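Local atomic coordinates of coronin (Toxoplasma gondii, PDB entry 4OZU), a protein that probably binds actin filaments and contributes to parasite invasion and egress, this chain being the WD40 beta-propeller domain of the longer protein. Residues D231-T236 and M247-T252; L186-T191 and C219-I224; D26-T31 and P49-G54; G56-L61 and A80-T85; A367-P372 and R388-K393. One frame throughout, in Å; residues are numbered along the deposited sequence. Where two conformers were deposited one is given.

Contact 1 of 5, residues D231-T236 and M247-T252; sequences DGHVFT and MAIWDT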
# COMPACT_ATOMS: atom_id res chain seq x y z
N ASP A 231 -12.79 13.90 2.95
CA ASP A 231 -11.86 14.67 2.13
C ASP A 231 -10.76 15.25 3.00
O ASP A 231 -11.02 15.80 4.07
CB ASP A 231 -12.58 15.80 1.38
CG ASP A 231 -11.72 16.40 0.27
OD1 ASP A 231 -10.82 17.22 0.56
OD2 ASP A 231 -11.96 16.06 -0.91
N GLY A 232 -9.53 15.10 2.52
CA GLY A 232 -8.38 15.67 3.18
C GLY A 232 -8.00 15.06 4.51
O GLY A 232 -7.19 15.63 5.24
N HIS A 233 -8.56 13.89 4.83
CA HIS A 233 -8.22 13.23 6.08
C HIS A 233 -7.11 12.19 5.90
O HIS A 233 -7.06 11.48 4.89
CB HIS A 233 -9.46 12.57 6.70
CG HIS A 233 -10.38 13.54 7.36
ND1 HIS A 233 -10.89 14.65 6.71
CD2 HIS A 233 -10.87 13.60 8.63
CE1 HIS A 233 -11.66 15.33 7.54
NE2 HIS A 233 -11.66 14.72 8.71
N VAL A 234 -6.23 12.14 6.90
CA VAL A 234 -5.07 11.26 6.91
C VAL A 234 -5.07 10.48 8.22
O VAL A 234 -5.51 11.00 9.24
CB VAL A 234 -3.74 12.05 6.79
CG1 VAL A 234 -2.53 11.13 6.97
CG2 VAL A 234 -3.67 12.75 5.46
N PHE A 235 -4.59 9.25 8.16
CA PHE A 235 -4.55 8.34 9.32
C PHE A 235 -3.10 8.03 9.67
O PHE A 235 -2.33 7.73 8.77
CB PHE A 235 -5.28 7.04 9.00
CG PHE A 235 -5.30 6.05 10.14
CD1 PHE A 235 -6.21 6.18 11.17
CD2 PHE A 235 -4.43 4.97 10.15
CE1 PHE A 235 -6.24 5.26 12.20
CE2 PHE A 235 -4.45 4.05 11.18
CZ PHE A 235 -5.37 4.20 12.21
N THR A 236 -2.73 8.10 10.95
CA THR A 236 -1.39 7.71 11.36
C THR A 236 -1.42 6.66 12.45
O THR A 236 -2.36 6.60 13.25
CB THR A 236 -0.55 8.90 11.89
OG1 THR A 236 -1.21 9.50 13.02
CG2 THR A 236 -0.33 9.94 10.81
N MET A 247 -3.05 5.48 17.47
CA MET A 247 -3.41 5.96 16.14
C MET A 247 -4.12 7.29 16.22
O MET A 247 -4.62 7.68 17.28
CB MET A 247 -4.30 4.94 15.43
CG MET A 247 -5.57 4.65 16.19
SD MET A 247 -6.54 3.32 15.45
CE MET A 247 -7.78 3.08 16.71
N ALA A 248 -4.16 7.98 15.09
CA ALA A 248 -4.81 9.28 15.02
C ALA A 248 -5.38 9.52 13.64
O ALA A 248 -4.86 9.03 12.64
CB ALA A 248 -3.84 10.38 15.39
N ILE A 249 -6.49 10.26 13.62
CA ILE A 249 -7.09 10.78 12.39
C ILE A 249 -6.85 12.28 12.35
O ILE A 249 -7.06 12.97 13.35
CB ILE A 249 -8.60 10.48 12.32
CG1 ILE A 249 -8.84 8.97 12.20
CG2 ILE A 249 -9.25 11.23 11.13
CD1 ILE A 249 -10.30 8.57 12.24
N TRP A 250 -6.39 12.77 11.20
CA TRP A 250 -6.06 14.17 11.01
C TRP A 250 -6.85 14.75 9.86
O TRP A 250 -7.03 14.10 8.84
CB TRP A 250 -4.58 14.37 10.72
CG TRP A 250 -3.71 13.69 11.70
CD1 TRP A 250 -3.33 12.38 11.69
CD2 TRP A 250 -3.12 14.28 12.86
NE1 TRP A 250 -2.53 12.11 12.76
CE2 TRP A 250 -2.39 13.26 13.50
CE3 TRP A 250 -3.13 15.56 13.41
CZ2 TRP A 250 -1.68 13.49 14.67
CZ3 TRP A 250 -2.43 15.78 14.57
CH2 TRP A 250 -1.71 14.75 15.19
N ASP A 251 -7.28 15.99 10.05
CA ASP A 251 -7.89 16.80 9.02
C ASP A 251 -6.85 17.80 8.54
O ASP A 251 -6.44 18.68 9.29
CB ASP A 251 -9.12 17.50 9.57
CG ASP A 251 -9.81 18.39 8.55
OD1 ASP A 251 -9.32 18.53 7.41
OD2 ASP A 251 -10.86 18.97 8.91
N THR A 252 -6.40 17.66 7.29
CA THR A 252 -5.32 18.50 6.79
C THR A 252 -5.71 19.96 6.63
O THR A 252 -4.86 20.82 6.38
CB THR A 252 -4.77 17.98 5.45
OG1 THR A 252 -5.84 17.82 4.51
CG2 THR A 252 -4.08 16.64 5.65
O HOH W 1 -10.81 18.48 5.16
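Two hydrogen bonds hold Thr236 OG1, one from inside the hairpin and one from outside. Trp250 NE1 donates to it at 2.9 Å with an N-H...O angle of 168°, and the hydroxyl lies within 6° of the indole plane, so the bond is straight and runs off the ring edge. The second partner is His213 NE2, in the loop that leads into this blade. Thr236 places the oxygen in the crowded position between its backbone N and carbonyl carbon (chi1 59°). A tryptophan, a threonine and a loop histidine linked in this way are consistent with the Trp-Ser/Thr-His part of the WD40 hydrogen-bond tetrad. Thr236 and Trp250 sit on the adjacent antiparallel strands 233-239 and 245-251, the middle strands of a four-stranded propeller blade. Backbone bonds such as Trp250 N to Val234 O, 2.8 Å and nearly along the C=O axis, fix their register. At the hairpin's open end Gly232 O also accepts twice, from Thr252 N and from Thr252 OG1, the latter at 2.7 Å on a lone pair. On the opposite face of the sheet, Asp251 CB lies over the His233 ring, 4.1 Å from its centroid, in a CH-pi contact, while His233 ND1 donates to Asp231 O. Further along that face, Met247 SD meets the edge of the Phe235 ring, 4.8 Å from its centroid, a Met-aromatic contact. The buried Thr236 hydroxyl is thus satisfied from two elements, which is likely to fix the rotation of the indole and to tether the loop histidine to the hairpin.

Contact 2 of 5, residues L186-T191 and C219-I224; sequences LLACTT and CKCTWI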
# COMPACT_ATOMS: atom_id res chain seq x y z
N LEU A 186 -2.31 15.49 -3.26
CA LEU A 186 -1.41 15.65 -2.13
C LEU A 186 -0.77 14.33 -1.73
O LEU A 186 -1.34 13.25 -1.93
CB LEU A 186 -2.17 16.23 -0.93
CG LEU A 186 -2.79 17.62 -1.14
CD1 LEU A 186 -3.61 18.04 0.07
CD2 LEU A 186 -1.71 18.66 -1.44
N LEU A 187 0.43 14.44 -1.16
CA LEU A 187 1.14 13.32 -0.59
C LEU A 187 1.27 13.57 0.90
O LEU A 187 1.41 14.72 1.33
CB LEU A 187 2.51 13.16 -1.24
CG LEU A 187 3.31 11.92 -0.85
CD1 LEU A 187 3.23 10.86 -1.93
CD2 LEU A 187 4.73 12.32 -0.57
N ALA A 188 1.17 12.50 1.69
CA ALA A 188 1.45 12.58 3.12
C ALA A 188 2.64 11.68 3.41
O ALA A 188 2.77 10.60 2.82
CB ALA A 188 0.25 12.17 3.94
N CYS A 189 3.51 12.14 4.30
CA CYS A 189 4.65 11.34 4.69
C CYS A 189 4.96 11.53 6.17
O CYS A 189 4.63 12.55 6.75
CB CYS A 189 5.88 11.68 3.85
SG CYS A 189 6.39 13.42 3.92
N THR A 190 5.57 10.51 6.76
CA THR A 190 6.07 10.59 8.12
C THR A 190 7.59 10.60 8.09
O THR A 190 8.21 9.99 7.22
CB THR A 190 5.59 9.41 8.98
OG1 THR A 190 5.89 8.18 8.31
CG2 THR A 190 4.07 9.51 9.21
N THR A 191 8.18 11.31 9.05
CA THR A 191 9.63 11.36 9.16
C THR A 191 10.05 11.00 10.57
O THR A 191 9.23 10.92 11.49
CB THR A 191 10.18 12.75 8.78
OG1 THR A 191 9.36 13.77 9.35
CG2 THR A 191 10.19 12.91 7.27
N CYS A 219 6.49 6.19 13.06
CA CYS A 219 5.12 6.51 12.68
C CYS A 219 4.89 6.15 11.21
O CYS A 219 5.82 6.21 10.40
CB CYS A 219 4.83 8.00 12.89
SG CYS A 219 5.15 8.59 14.56
N LYS A 220 3.66 5.75 10.88
CA LYS A 220 3.31 5.39 9.51
C LYS A 220 2.00 6.06 9.19
O LYS A 220 1.18 6.26 10.07
CB LYS A 220 3.20 3.87 9.36
CG LYS A 220 4.45 3.08 9.73
CD LYS A 220 5.48 3.11 8.61
CE LYS A 220 6.75 2.37 9.02
NZ LYS A 220 7.77 2.30 7.93
N CYS A 221 1.78 6.40 7.92
CA CYS A 221 0.53 7.04 7.55
C CYS A 221 -0.09 6.43 6.31
O CYS A 221 0.54 5.68 5.57
CB CYS A 221 0.72 8.54 7.32
SG CYS A 221 1.55 8.98 5.75
N THR A 222 -1.37 6.73 6.12
CA THR A 222 -2.05 6.52 4.86
C THR A 222 -3.22 7.49 4.81
O THR A 222 -3.65 8.02 5.84
CB THR A 222 -2.52 5.08 4.69
OG1 THR A 222 -2.86 4.84 3.32
CG2 THR A 222 -3.71 4.79 5.58
N TRP A 223 -3.75 7.74 3.61
CA TRP A 223 -4.90 8.62 3.47
C TRP A 223 -6.19 7.86 3.72
O TRP A 223 -6.27 6.67 3.42
CB TRP A 223 -4.91 9.25 2.08
CG TRP A 223 -3.87 10.28 1.92
CD1 TRP A 223 -2.56 10.07 1.64
CD2 TRP A 223 -4.05 11.70 2.02
NE1 TRP A 223 -1.90 11.28 1.56
CE2 TRP A 223 -2.79 12.29 1.79
CE3 TRP A 223 -5.14 12.53 2.28
CZ2 TRP A 223 -2.59 13.67 1.82
CZ3 TRP A 223 -4.94 13.90 2.31
CH2 TRP A 223 -3.68 14.45 2.08
N ILE A 224 -7.18 8.55 4.27
CA ILE A 224 -8.49 7.97 4.49
C ILE A 224 -9.55 8.92 3.94
O ILE A 224 -10.52 9.26 4.62
CB ILE A 224 -8.73 7.64 5.99
CG1 ILE A 224 -8.44 8.86 6.86
CG2 ILE A 224 -7.86 6.45 6.40
CD1 ILE A 224 -8.72 8.66 8.34
O HOH W 2 8.31 8.41 13.27
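Neighbouring blades of the beta-propeller meet here: strand 187-191 is the second strand of one four-stranded sheet, and strand 220-223 is an end strand of the next. Their axes run nearly antiparallel, at 171°, but 6.2 Å apart at closest approach, and the contact is made by side chains rather than by backbone pairing. The one direct hydrogen bond joins Thr190 OG1 to Cys219 O at 2.9 Å, with the hydroxyl donating from above the carbonyl plane. Thr190 holds OG1 between its backbone N and carbonyl carbon (chi1 52°), which leaves CG2 facing Cys221 CB. The same OG1 also bonds Ser177 OG, which in turn is bonded to Cys221 N, so a second-shell serine bridges both strands. Cys221 SG, in the crowded rotamer as well, lies against the Ala188 side chain, 3.9 Å from its CB. At the far end Trp223 brings its five-membered ring to the same alanine: NE1 is 3.3 Å from both Ala188 N and Ala188 CB. The two nitrogens are both donors and do not bond each other; NE1 is satisfied by Lys179 O. The benzo part of the indole packs obliquely on Leu186, whose CB is 3.8 Å from Trp223 CZ2. One water accepts from Cys219 N and donates to Thr191 O, linking the two segments beside the threonine. With the polar groups at Thr190 and Trp223 paired and small side chains between them, the blades can pack closely without leaving these buried donors unmet.

Contact 3 of 5, residues D26-T31 and P49-G54; sequences DLRLST and PWDVGG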
# COMPACT_ATOMS: atom_id res chain seq x y z
N ASP A 26 6.77 -23.58 -0.98
CA ASP A 26 8.07 -23.93 -1.53
C ASP A 26 8.71 -22.74 -2.25
O ASP A 26 9.40 -22.88 -3.26
CB ASP A 26 7.96 -25.14 -2.46
CG ASP A 26 8.08 -26.45 -1.71
OD1 ASP A 26 9.10 -26.64 -1.01
OD2 ASP A 26 7.15 -27.28 -1.80
N LEU A 27 8.48 -21.56 -1.69
CA LEU A 27 9.11 -20.35 -2.18
C LEU A 27 10.43 -20.13 -1.45
O LEU A 27 10.71 -20.78 -0.45
CB LEU A 27 8.18 -19.15 -1.98
CG LEU A 27 6.77 -19.28 -2.55
CD1 LEU A 27 5.96 -18.04 -2.21
CD2 LEU A 27 6.81 -19.51 -4.06
N ARG A 28 11.24 -19.21 -1.97
CA ARG A 28 12.48 -18.78 -1.34
C ARG A 28 12.45 -17.27 -1.15
O ARG A 28 12.98 -16.52 -1.97
CB ARG A 28 13.69 -19.19 -2.19
CG ARG A 28 14.06 -20.66 -2.10
CD ARG A 28 14.93 -20.96 -0.88
NE ARG A 28 16.13 -20.12 -0.84
CZ ARG A 28 17.28 -20.42 -1.44
NH1 ARG A 28 17.42 -21.54 -2.14
NH2 ARG A 28 18.31 -19.59 -1.34
N LEU A 29 11.81 -16.83 -0.07
CA LEU A 29 11.52 -15.41 0.12
C LEU A 29 12.50 -14.71 1.04
O LEU A 29 13.04 -15.31 1.97
CB LEU A 29 10.10 -15.25 0.67
CG LEU A 29 9.01 -15.84 -0.22
CD1 LEU A 29 7.67 -15.81 0.50
CD2 LEU A 29 8.93 -15.09 -1.54
N SER A 30 12.71 -13.43 0.78
CA SER A 30 13.54 -12.60 1.64
C SER A 30 12.85 -12.34 2.97
O SER A 30 11.62 -12.24 3.04
CB SER A 30 13.85 -11.27 0.95
OG SER A 30 14.39 -10.34 1.87
N THR A 31 13.66 -12.23 4.03
CA THR A 31 13.17 -11.86 5.35
C THR A 31 13.95 -10.65 5.87
O THR A 31 13.97 -10.38 7.07
CB THR A 31 13.29 -13.02 6.34
OG1 THR A 31 14.65 -13.48 6.38
CG2 THR A 31 12.38 -14.17 5.92
N PRO A 49 10.08 -10.06 -2.90
CA PRO A 49 11.54 -10.11 -2.91
C PRO A 49 12.07 -11.51 -2.59
O PRO A 49 11.61 -12.16 -1.65
CB PRO A 49 11.93 -9.11 -1.82
CG PRO A 49 10.82 -8.12 -1.83
CD PRO A 49 9.58 -8.89 -2.15
N TRP A 50 13.01 -11.97 -3.41
CA TRP A 50 13.50 -13.34 -3.35
C TRP A 50 14.72 -13.44 -2.45
O TRP A 50 15.43 -12.45 -2.24
CB TRP A 50 13.83 -13.83 -4.77
CG TRP A 50 13.61 -15.30 -4.97
CD1 TRP A 50 14.56 -16.25 -5.22
CD2 TRP A 50 12.35 -15.98 -4.95
NE1 TRP A 50 13.96 -17.48 -5.36
CE2 TRP A 50 12.61 -17.34 -5.19
CE3 TRP A 50 11.03 -15.57 -4.75
CZ2 TRP A 50 11.59 -18.30 -5.24
CZ3 TRP A 50 10.02 -16.52 -4.79
CH2 TRP A 50 10.31 -17.87 -5.03
N ASP A 51 14.95 -14.63 -1.91
CA ASP A 51 16.09 -14.87 -1.03
C ASP A 51 17.32 -15.23 -1.86
O ASP A 51 17.58 -16.41 -2.11
CB ASP A 51 15.77 -15.98 -0.03
CG ASP A 51 16.92 -16.29 0.89
OD1 ASP A 51 17.77 -15.41 1.11
OD2 ASP A 51 16.97 -17.43 1.41
N VAL A 52 18.06 -14.21 -2.28
CA VAL A 52 19.24 -14.40 -3.11
C VAL A 52 20.40 -13.60 -2.55
O VAL A 52 20.21 -12.57 -1.89
CB VAL A 52 19.00 -13.97 -4.57
CG1 VAL A 52 17.93 -14.84 -5.21
CG2 VAL A 52 18.66 -12.48 -4.65
N GLY A 53 21.62 -14.07 -2.82
CA GLY A 53 22.81 -13.31 -2.50
C GLY A 53 23.03 -12.25 -3.56
O GLY A 53 22.73 -12.47 -4.74
N GLY A 54 23.56 -11.10 -3.16
CA GLY A 54 23.88 -10.05 -4.10
C GLY A 54 22.69 -9.17 -4.39
O GLY A 54 21.89 -8.89 -3.51
O HOH W 3 14.05 -17.65 2.78
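Trp50 carries chi1 at -148°, well short of true anti, and this skewed torsion swings its indole beneath the backbone of Arg28, whereas Asp51 sets CG squarely anti to its own N and projects toward the same residue. Asp51, in the loop after strand 45-49, is the centre of an inverse gamma turn; this loop faces the link that leads from strand 16-25 into the next propeller blade. A single backbone bridge pairs Leu29 with Trp50. It rests on Ser30 N to Pro49 O, 3.0 Å and almost straight, and on Asp51 N to Arg28 O, 2.7 Å. That second carbonyl oxygen also hangs 3.1 Å above the centre of the Trp50 ring, so one atom meets both a peptide N-H and an aromatic face. Lys74 makes a cation-pi contact with the indole. Around the benzo ring, Leu29 CD2 approaches Trp50 CZ3 to 3.7 Å and Leu27 CB approaches Trp50 CH2. The Arg28 chain, bent at chi2 and chi3, curls back over the turn, its guanidinium plane 71° from the Asp51 carboxylate. The resulting salt bridge is long, 3.6 Å from Arg28 NE to Asp51 OD2.

Contact 4 of 5, residues G56-L61 and A80-T85; sequences GVLGIL and ASIQDT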
# COMPACT_ATOMS: atom_id res chain seq x y z
N GLY A 56 19.22 -7.38 -5.46
CA GLY A 56 17.86 -7.74 -5.14
C GLY A 56 17.16 -8.38 -6.32
O GLY A 56 17.33 -7.96 -7.47
N VAL A 57 16.37 -9.40 -6.03
CA VAL A 57 15.58 -10.08 -7.04
C VAL A 57 14.15 -10.14 -6.57
O VAL A 57 13.89 -10.42 -5.40
CB VAL A 57 16.10 -11.51 -7.33
CG1 VAL A 57 15.20 -12.23 -8.34
CG2 VAL A 57 17.51 -11.45 -7.84
N LEU A 58 13.24 -9.86 -7.49
CA LEU A 58 11.82 -9.94 -7.24
C LEU A 58 11.28 -11.22 -7.87
O LEU A 58 11.52 -11.49 -9.05
CB LEU A 58 11.12 -8.73 -7.84
CG LEU A 58 9.82 -8.22 -7.22
CD1 LEU A 58 9.99 -7.87 -5.75
CD2 LEU A 58 9.36 -7.01 -8.02
N GLY A 59 10.59 -12.03 -7.07
CA GLY A 59 9.84 -13.15 -7.60
C GLY A 59 8.48 -12.65 -8.05
O GLY A 59 7.85 -11.86 -7.34
N ILE A 60 8.05 -13.08 -9.23
CA ILE A 60 6.74 -12.71 -9.76
C ILE A 60 5.89 -13.97 -9.95
O ILE A 60 6.19 -14.83 -10.78
CB ILE A 60 6.86 -11.94 -11.10
CG1 ILE A 60 7.64 -10.64 -10.90
CG2 ILE A 60 5.48 -11.63 -11.68
CD1 ILE A 60 6.98 -9.63 -9.98
N LEU A 61 4.83 -14.06 -9.14
CA LEU A 61 3.91 -15.19 -9.17
C LEU A 61 2.58 -14.75 -9.76
O LEU A 61 2.22 -13.58 -9.66
CB LEU A 61 3.66 -15.72 -7.75
CG LEU A 61 4.79 -16.41 -6.99
CD1 LEU A 61 5.90 -15.45 -6.61
CD2 LEU A 61 4.22 -17.08 -5.75
N ALA A 80 21.41 -3.84 -5.19
CA ALA A 80 21.29 -3.98 -3.74
C ALA A 80 19.87 -4.46 -3.42
O ALA A 80 19.13 -4.83 -4.31
CB ALA A 80 21.60 -2.66 -3.05
N SER A 81 19.51 -4.45 -2.14
CA SER A 81 18.23 -5.02 -1.72
C SER A 81 17.05 -4.15 -2.13
O SER A 81 17.17 -2.93 -2.26
CB SER A 81 18.21 -5.22 -0.20
OG SER A 81 18.11 -3.97 0.46
N ILE A 82 15.91 -4.80 -2.31
CA ILE A 82 14.67 -4.11 -2.65
C ILE A 82 13.99 -3.62 -1.38
O ILE A 82 13.71 -4.40 -0.47
CB ILE A 82 13.72 -5.04 -3.43
CG1 ILE A 82 14.36 -5.48 -4.75
CG2 ILE A 82 12.39 -4.34 -3.70
CD1 ILE A 82 13.72 -6.71 -5.37
N GLN A 83 13.69 -2.32 -1.35
CA GLN A 83 13.08 -1.69 -0.18
C GLN A 83 11.57 -1.51 -0.30
O GLN A 83 10.87 -1.46 0.71
CB GLN A 83 13.72 -0.32 0.07
CG GLN A 83 15.18 -0.42 0.48
CD GLN A 83 15.38 -1.18 1.78
OE1 GLN A 83 16.10 -2.18 1.83
NE2 GLN A 83 14.73 -0.70 2.84
N ASP A 84 11.08 -1.39 -1.52
CA ASP A 84 9.65 -1.23 -1.75
C ASP A 84 9.31 -1.65 -3.17
O ASP A 84 10.12 -1.54 -4.08
CB ASP A 84 9.21 0.22 -1.50
CG ASP A 84 7.69 0.37 -1.38
OD1 ASP A 84 7.02 -0.64 -1.04
OD2 ASP A 84 7.16 1.49 -1.60
N THR A 85 8.08 -2.11 -3.34
CA THR A 85 7.59 -2.56 -4.63
C THR A 85 6.13 -2.14 -4.73
O THR A 85 5.40 -2.26 -3.76
CB THR A 85 7.68 -4.10 -4.81
OG1 THR A 85 9.03 -4.54 -4.61
CG2 THR A 85 7.23 -4.50 -6.20
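Ile82 lays the end of its side chain against the backbone of Val57, with CD1 3.7 Å from both the carbonyl carbon and the oxygen of that residue. CG1 is anti to the carbonyl carbon of Ile82 (chi1 -62°), and chi2 keeps the chain extended, so the methyl reaches straight across. Leu58 comes over at about a right angle and brings its CD1 to 3.9 Å from Ile82 CD1. With CG anti to its backbone N, Leu58 then meets Thr85 tip to tip: one branch, CD1, lies 3.6 Å from Thr85 OG1, the other, CD2, 3.8 Å from Thr85 CG2. Strands 58-62 and 82-87 belong to consecutive blades of the propeller, the latter being an end strand of its sheet, so this largely apolar seam is inter-blade packing; Ala47 and Leu95 adjoin it. A classic beta bulge at Gln83 and Asp84, opposite strand 94-99, lies between Ile82 and Thr85, yet Ile82 and Thr85 both direct CB toward segment 56-61. The seam is closed at one end by backbone: Gly56 N donates to Ala80 O at 2.8 Å, a bent bond (136° at the hydrogen) entering from above the carbonyl plane. At this point the two backbones are so near that Gly56 CA and Ser81 CA are 4.4 Å apart.

Contact 5 of 5, residues A367-P372 and R388-K393; sequences APDVEP and RRRSVK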
# COMPACT_ATOMS: atom_id res chain seq x y z
N ALA A 367 -15.80 0.40 -7.56
CA ALA A 367 -14.43 0.23 -7.10
C ALA A 367 -13.48 1.03 -7.98
O ALA A 367 -13.79 1.29 -9.14
CB ALA A 367 -14.05 -1.23 -7.12
N PRO A 368 -12.32 1.43 -7.43
CA PRO A 368 -11.34 2.10 -8.28
C PRO A 368 -11.03 1.28 -9.52
O PRO A 368 -10.70 0.10 -9.39
CB PRO A 368 -10.10 2.23 -7.38
CG PRO A 368 -10.65 2.22 -5.98
CD PRO A 368 -11.85 1.30 -6.03
N ASP A 369 -11.15 1.90 -10.69
CA ASP A 369 -10.90 1.21 -11.95
C ASP A 369 -9.44 1.30 -12.37
O ASP A 369 -8.67 2.08 -11.83
CB ASP A 369 -11.78 1.78 -13.05
CG ASP A 369 -12.06 0.78 -14.17
OD1 ASP A 369 -11.54 -0.37 -14.12
OD2 ASP A 369 -12.81 1.13 -15.10
N VAL A 370 -9.08 0.49 -13.36
CA VAL A 370 -7.71 0.48 -13.88
C VAL A 370 -7.57 1.46 -15.04
O VAL A 370 -6.85 1.19 -16.01
CB VAL A 370 -7.30 -0.95 -14.32
CG1 VAL A 370 -7.24 -1.87 -13.10
CG2 VAL A 370 -8.26 -1.51 -15.37
N GLU A 371 -8.25 2.60 -14.93
CA GLU A 371 -8.16 3.69 -15.90
C GLU A 371 -7.80 4.97 -15.18
O GLU A 371 -8.49 5.35 -14.23
CB GLU A 371 -9.49 3.90 -16.63
CG GLU A 371 -9.92 2.82 -17.57
CD GLU A 371 -11.27 3.14 -18.18
OE1 GLU A 371 -11.63 4.33 -18.23
OE2 GLU A 371 -11.97 2.20 -18.60
N PRO A 372 -6.75 5.67 -15.62
CA PRO A 372 -6.47 6.96 -14.98
C PRO A 372 -7.55 8.01 -15.25
O PRO A 372 -8.04 8.07 -16.37
CB PRO A 372 -5.14 7.41 -15.61
CG PRO A 372 -4.65 6.26 -16.41
CD PRO A 372 -5.80 5.37 -16.70
N ARG A 388 -11.53 7.21 -11.56
CA ARG A 388 -12.54 6.49 -12.28
C ARG A 388 -12.88 5.21 -11.53
O ARG A 388 -12.01 4.59 -10.91
CB ARG A 388 -12.07 6.20 -13.70
CG ARG A 388 -12.05 7.44 -14.57
CD ARG A 388 -11.67 7.14 -15.99
NE ARG A 388 -11.60 8.35 -16.81
CZ ARG A 388 -11.20 8.37 -18.08
NH1 ARG A 388 -10.85 7.24 -18.68
NH2 ARG A 388 -11.16 9.51 -18.74
N ARG A 389 -14.15 4.84 -11.60
CA ARG A 389 -14.68 3.70 -10.86
C ARG A 389 -15.46 2.75 -11.75
O ARG A 389 -16.01 3.13 -12.79
CB ARG A 389 -15.59 4.19 -9.73
CG ARG A 389 -14.89 5.04 -8.72
CD ARG A 389 -15.82 5.51 -7.62
NE ARG A 389 -15.05 6.29 -6.65
CZ ARG A 389 -14.34 5.76 -5.66
NH1 ARG A 389 -14.33 4.45 -5.45
NH2 ARG A 389 -13.66 6.56 -4.85
N ARG A 390 -15.50 1.49 -11.33
CA ARG A 390 -16.24 0.46 -12.05
C ARG A 390 -17.05 -0.35 -11.07
O ARG A 390 -16.53 -0.82 -10.06
CB ARG A 390 -15.29 -0.46 -12.82
CG ARG A 390 -15.99 -1.57 -13.60
CD ARG A 390 -15.00 -2.51 -14.27
NE ARG A 390 -14.38 -1.92 -15.45
CZ ARG A 390 -14.92 -1.94 -16.67
NH1 ARG A 390 -16.11 -2.50 -16.87
NH2 ARG A 390 -14.28 -1.38 -17.69
N SER A 391 -18.35 -0.48 -11.34
CA SER A 391 -19.20 -1.38 -10.59
C SER A 391 -19.00 -2.79 -11.13
O SER A 391 -19.45 -3.11 -12.23
CB SER A 391 -20.67 -0.97 -10.67
OG SER A 391 -20.98 0.01 -9.69
N VAL A 392 -18.32 -3.61 -10.34
CA VAL A 392 -17.99 -4.97 -10.74
C VAL A 392 -19.08 -5.91 -10.29
O VAL A 392 -19.62 -5.75 -9.19
CB VAL A 392 -16.65 -5.43 -10.11
CG1 VAL A 392 -16.25 -6.81 -10.61
CG2 VAL A 392 -15.56 -4.43 -10.41
N LYS A 393 -19.41 -6.87 -11.13
CA LYS A 393 -20.36 -7.91 -10.75
C LYS A 393 -19.89 -9.25 -11.29
O LYS A 393 -19.21 -9.30 -12.32
CB LYS A 393 -21.76 -7.55 -11.25
CG LYS A 393 -22.34 -6.33 -10.55
CD LYS A 393 -23.70 -5.92 -11.07
CE LYS A 393 -24.16 -4.62 -10.41
NZ LYS A 393 -24.24 -4.74 -8.92
O HOH W 4 -9.09 4.54 -10.52
O HOH W 5 -11.68 -0.16 -17.30
O HOH W 6 -13.96 3.40 -15.35
O HOH W 7 -8.62 6.82 -11.99
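Arg388 runs out fully extended, with CG anti to its carbonyl carbon (chi1 -72°) and every further torsion extended, which carries its guanidinium to Glu371. Arg388 NH1 donates to Glu371 OE1 at 3.0 Å, meeting the anti lone pair of that oxygen, the one away from OE2. Because the two planes stand 82° apart, a single N-H carries this salt bridge rather than a side-by-side pair. The peptide oxygen of Pro372 sits 3.5 Å above one face of the same guanidinium. Arg390 behaves differently: CG is anti to its backbone N, and the chain turns at chi3 (-75°) to bring NE within 3.4 Å of Asp369 OD2, again with the planes steeply crossed. Asp369 sets its own CG roughly anti to the backbone N, so that OD1 can also accept from the next peptide, Val370 N, at 2.7 Å. Beneath these charges lies a small antiparallel two-stranded sheet, 367-368 with 389-390, in the tail of the domain that follows strand 343-350, with the short helix 376-380 in the intervening chain. Ala367 and Arg390 form its hydrogen-bonded pair, and Asp369 N continues the pairing with an almost straight bond to Arg388 O, 2.8 Å. Arg389 extends as far as NE, with Pro368 alongside, and its guanidinium is turned at chi4 to reach Glu277 in a salt bridge and Pro366 O in a hydrogen bond. One water ties the acidic and basic groups together, donating to Asp369 OD2 and Glu371 OE2 and accepting from Arg390 NH2 at 2.9 Å.

How the contacts relate
The contacts fall into two touching pairs and an outlier. Contacts 1 and 2 have centres 9 Å apart and meet in one sheet, where strand 220-223 of contact 2 pairs with strand 233-239, probably through Phe235 N to Thr222 O at 2.8 Å, so the inter-blade seam continues into the hairpin. Contacts 3 and 4, also 9 Å between centres, meet through a probable bond from Trp50 N to Val57 O. Contact 1 lies across the chain's centre from both, its centre about 36 Å from that of contact 3. Contact 5 touches none; its nearest atoms are about 10 Å from contacts 1 and 2. A bound Tris molecule, probably from the crystallisation liquor, lies about 4 Å from the Trp250 side chain in contact 1.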